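Local coordinates for protein glutathione S-transferase (Bombyx mori, PDB 3AY8) that probably transfers glutathione to electrophilic substrates, working as a homodimeric cytosolic enzyme of the glutathione transferase fold, at residues 25-30 with 77-82. Numbering follows the deposited sequence.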
ATOM      1  N   ILE A  25     -19.389  -3.758   7.975  1.00 34.35           N
ATOM      2  CA  ILE A  25     -20.405  -4.084   6.969  0.60 35.48           C
ATOM      3  C   ILE A  25     -21.423  -5.087   7.506  1.00 35.90           C
ATOM      4  O   ILE A  25     -22.499  -5.254   6.925  1.00 35.96           O
ATOM      5  CB  ILE A  25     -19.810  -4.510   5.600  0.60 35.46           C
ATOM      6  CG1 ILE A  25     -18.662  -5.503   5.784  0.60 35.64           C
ATOM      7  CG2 ILE A  25     -19.364  -3.272   4.810  0.60 36.20           C
ATOM      8  CD1 ILE A  25     -17.511  -5.344   4.779  0.60 36.32           C
ATOM      9  N   GLY A  26     -21.105  -5.701   8.645  1.00 36.82           N
ATOM     10  CA  GLY A  26     -22.054  -6.525   9.378  1.00 37.61           C
ATOM     11  C   GLY A  26     -22.214  -7.940   8.875  1.00 38.36           C
ATOM     12  O   GLY A  26     -23.294  -8.514   8.999  1.00 38.31           O
ATOM     13  N   ILE A  27     -21.139  -8.520   8.343  1.00 38.71           N
ATOM     14  CA  ILE A  27     -21.204  -9.873   7.808  0.50 38.94           C
ATOM     15  C   ILE A  27     -20.819 -10.895   8.882  1.00 39.11           C
ATOM     16  O   ILE A  27     -19.818 -10.719   9.588  1.00 39.14           O
ATOM     17  CB  ILE A  27     -20.355 -10.043   6.506  0.50 39.15           C
ATOM     18  CG1 ILE A  27     -20.721 -11.339   5.765  0.50 39.66           C
ATOM     19  CG2 ILE A  27     -18.853  -9.961   6.793  0.50 38.69           C
ATOM     20  CD1 ILE A  27     -22.053 -11.288   5.019  0.50 40.44           C
ATOM     21  N   PRO A  28     -21.634 -11.959   9.021  1.00 38.90           N
ATOM     22  CA  PRO A  28     -21.228 -13.052   9.900  1.00 38.40           C
ATOM     23  C   PRO A  28     -20.013 -13.761   9.288  1.00 37.30           C
ATOM     24  O   PRO A  28     -20.017 -14.094   8.099  1.00 37.19           O
ATOM     25  CB  PRO A  28     -22.457 -13.970   9.896  1.00 38.50           C
ATOM     26  CG  PRO A  28     -23.608 -13.031   9.666  1.00 39.36           C
ATOM     27  CD  PRO A  28     -23.053 -12.080   8.624  1.00 39.19           C
ATOM     28  N   ILE A  29     -18.977 -13.969  10.093  1.00 36.47           N
ATOM     29  CA  ILE A  29     -17.739 -14.582   9.605  0.60 36.03           C
ATOM     30  C   ILE A  29     -17.171 -15.520  10.631  1.00 35.29           C
ATOM     31  O   ILE A  29     -17.157 -15.207  11.830  1.00 35.53           O
ATOM     32  CB  ILE A  29     -16.593 -13.565   9.394  0.60 35.97           C
ATOM     33  CG1 ILE A  29     -16.993 -12.155   9.799  0.60 36.48           C
ATOM     34  CG2 ILE A  29     -15.986 -13.700   8.003  0.60 36.57           C
ATOM     35  CD1 ILE A  29     -16.025 -11.573  10.771  0.60 36.07           C
ATOM     36  N   GLN A  30     -16.692 -16.667  10.162  1.00 34.82           N
ATOM     37  CA  GLN A  30     -15.916 -17.575  10.998  0.60 34.79           C
ATOM     38  C   GLN A  30     -14.522 -16.994  11.152  1.00 34.39           C
ATOM     39  O   GLN A  30     -13.929 -16.515  10.175  1.00 33.91           O
ATOM     40  CB  GLN A  30     -15.795 -18.955  10.357  0.60 34.91           C
ATOM     41  CG  GLN A  30     -16.971 -19.889  10.575  0.60 36.95           C
ATOM     42  CD  GLN A  30     -16.663 -21.320  10.136  0.60 37.96           C
ATOM     43  OE1 GLN A  30     -15.573 -21.847  10.384  0.60 39.52           O
ATOM     44  NE2 GLN A  30     -17.624 -21.951   9.481  0.60 39.41           N
ATOM     45  N   ASP A  77     -17.931  -4.574  -1.250  1.00 31.41           N
ATOM     46  CA  ASP A  77     -18.665  -4.711  -2.516  1.00 32.69           C
ATOM     47  C   ASP A  77     -19.508  -6.001  -2.581  1.00 33.57           C
ATOM     48  O   ASP A  77     -20.621  -5.980  -3.089  1.00 33.25           O
ATOM     49  CB  ASP A  77     -17.716  -4.623  -3.729  1.00 32.02           C
ATOM     50  CG  ASP A  77     -17.409  -3.183  -4.149  1.00 32.61           C
ATOM     51  OD1 ASP A  77     -18.088  -2.247  -3.675  1.00 34.66           O
ATOM     52  OD2 ASP A  77     -16.484  -2.973  -4.970  1.00 31.48           O
ATOM     53  N   LYS A  78     -18.982  -7.111  -2.064  1.00 34.57           N
ATOM     54  CA  LYS A  78     -19.695  -8.384  -2.156  1.00 36.44           C
ATOM     55  C   LYS A  78     -20.876  -8.492  -1.167  1.00 37.50           C
ATOM     56  O   LYS A  78     -21.949  -8.972  -1.540  1.00 37.71           O
ATOM     57  CB  LYS A  78     -18.723  -9.568  -2.016  1.00 36.21           C
ATOM     58  CG  LYS A  78     -19.360 -10.948  -2.189  1.00 37.91           C
ATOM     59  CD  LYS A  78     -19.260 -11.466  -3.606  1.00 40.59           C
ATOM     60  CE  LYS A  78     -19.987 -12.798  -3.761  1.00 43.01           C
ATOM     61  NZ  LYS A  78     -19.264 -13.938  -3.086  1.00 44.46           N
ATOM     62  N   TYR A  79     -20.686  -8.021   0.065  1.00 38.04           N
ATOM     63  CA  TYR A  79     -21.667  -8.237   1.139  1.00 39.17           C
ATOM     64  C   TYR A  79     -22.270  -6.973   1.751  1.00 40.02           C
ATOM     65  O   TYR A  79     -23.204  -7.062   2.549  1.00 40.33           O
ATOM     66  CB  TYR A  79     -21.077  -9.149   2.231  1.00 39.00           C
ATOM     67  CG  TYR A  79     -20.647 -10.497   1.694  1.00 39.60           C
ATOM     68  CD1 TYR A  79     -21.595 -11.446   1.299  1.00 41.75           C
ATOM     69  CD2 TYR A  79     -19.300 -10.811   1.545  1.00 39.85           C
ATOM     70  CE1 TYR A  79     -21.206 -12.681   0.768  1.00 42.43           C
ATOM     71  CE2 TYR A  79     -18.897 -12.038   1.028  1.00 41.98           C
ATOM     72  CZ  TYR A  79     -19.859 -12.969   0.641  1.00 43.08           C
ATOM     73  OH  TYR A  79     -19.470 -14.180   0.123  1.00 44.13           O
ATOM     74  N   GLY A  80     -21.761  -5.803   1.372  1.00 40.69           N
ATOM     75  CA  GLY A  80     -22.305  -4.533   1.866  1.00 42.29           C
ATOM     76  C   GLY A  80     -23.779  -4.341   1.543  1.00 43.42           C
ATOM     77  O   GLY A  80     -24.208  -4.579   0.416  1.00 43.64           O
ATOM     78  N   LYS A  81     -24.548  -3.901   2.537  1.00 44.40           N
ATOM     79  CA  LYS A  81     -25.998  -3.752   2.394  1.00 45.47           C
ATOM     80  C   LYS A  81     -26.381  -2.370   1.866  1.00 45.58           C
ATOM     81  O   LYS A  81     -27.534  -2.140   1.499  1.00 46.22           O
ATOM     82  CB  LYS A  81     -26.704  -4.036   3.724  1.00 45.80           C
ATOM     83  CG  LYS A  81     -26.816  -5.519   4.050  1.00 47.87           C
ATOM     84  CD  LYS A  81     -27.094  -5.741   5.533  1.00 51.94           C
ATOM     85  CE  LYS A  81     -27.138  -7.228   5.860  1.00 53.90           C
ATOM     86  NZ  LYS A  81     -26.773  -7.480   7.282  1.00 55.86           N
ATOM     87  N   ASP A  82     -25.407  -1.461   1.853  1.00 45.03           N
ATOM     88  CA  ASP A  82     -25.526  -0.139   1.234  1.00 44.48           C
ATOM     89  C   ASP A  82     -24.140   0.231   0.686  1.00 43.29           C
ATOM     90  O   ASP A  82     -23.257  -0.634   0.586  1.00 43.38           O
ATOM     91  CB  ASP A  82     -26.003   0.903   2.258  1.00 45.30           C
ATOM     92  CG  ASP A  82     -25.083   0.999   3.465  1.00 47.01           C
ATOM     93  OD1 ASP A  82     -24.600  -0.053   3.935  1.00 48.21           O
ATOM     94  OD2 ASP A  82     -24.840   2.127   3.951  1.00 50.50           O
TER
HETATM   95  O   HOH W   1     -23.446  -3.371   5.334  1.00 44.11           O
HETATM   96  O   HOH W   2     -23.821  -7.196   5.339  1.00 54.46           O
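I27 reaches the base of the Y79 side chain with the end of its longer branch: in the conformer described here, CD1 of I27 lies 3.6 Å from CB of Y79 and 3.7 Å from CG of Y79, approaching the ring at a slant. Its CG1 stands anti to the backbone N (chi1 -165°), and the bend at chi2 (75°) brings the terminal methyl to that junction of CB and ring. Both I25 and I27 are modelled in two conformers. K78 CG lies above one face of the same Y79 ring, offset toward its rim, while the hydroxyl of Y79 hydrogen-bonds D60 and so ties the far end of the ring to strand 57-60. Beside this close apolar pairing, I25 is buried and points toward G80, but its CG2 stays 4.3 Å from CA of G80, a looser fit.

No direct hydrogen bond joins the two segments; two waters link their backbones instead. Both donate to the carbonyl O of I25, at the end of helix 13-25, one from 2.6 Å and the other from 2.8 Å. The first accepts from N of K81, and the second donates to O of Y79, bridging two carbonyl oxygens. On the exposed side K81 runs extended beyond CG past G26, yet its NZ comes no closer than 4.0 Å to O of G26, a loose approach. A glycerol, probably from the crystallisation liquor, hydrogen-bonds O of I27 nearby.

The chain turns out of helix 13-25 through a Schellman motif with G26, at positive phi (82°), as its C-prime residue. The contact thus brings together the C-terminal ends of helices 13-25 and 68-79, a peripheral junction within the thioredoxin-like N-terminal domain of the glutathione transferase fold.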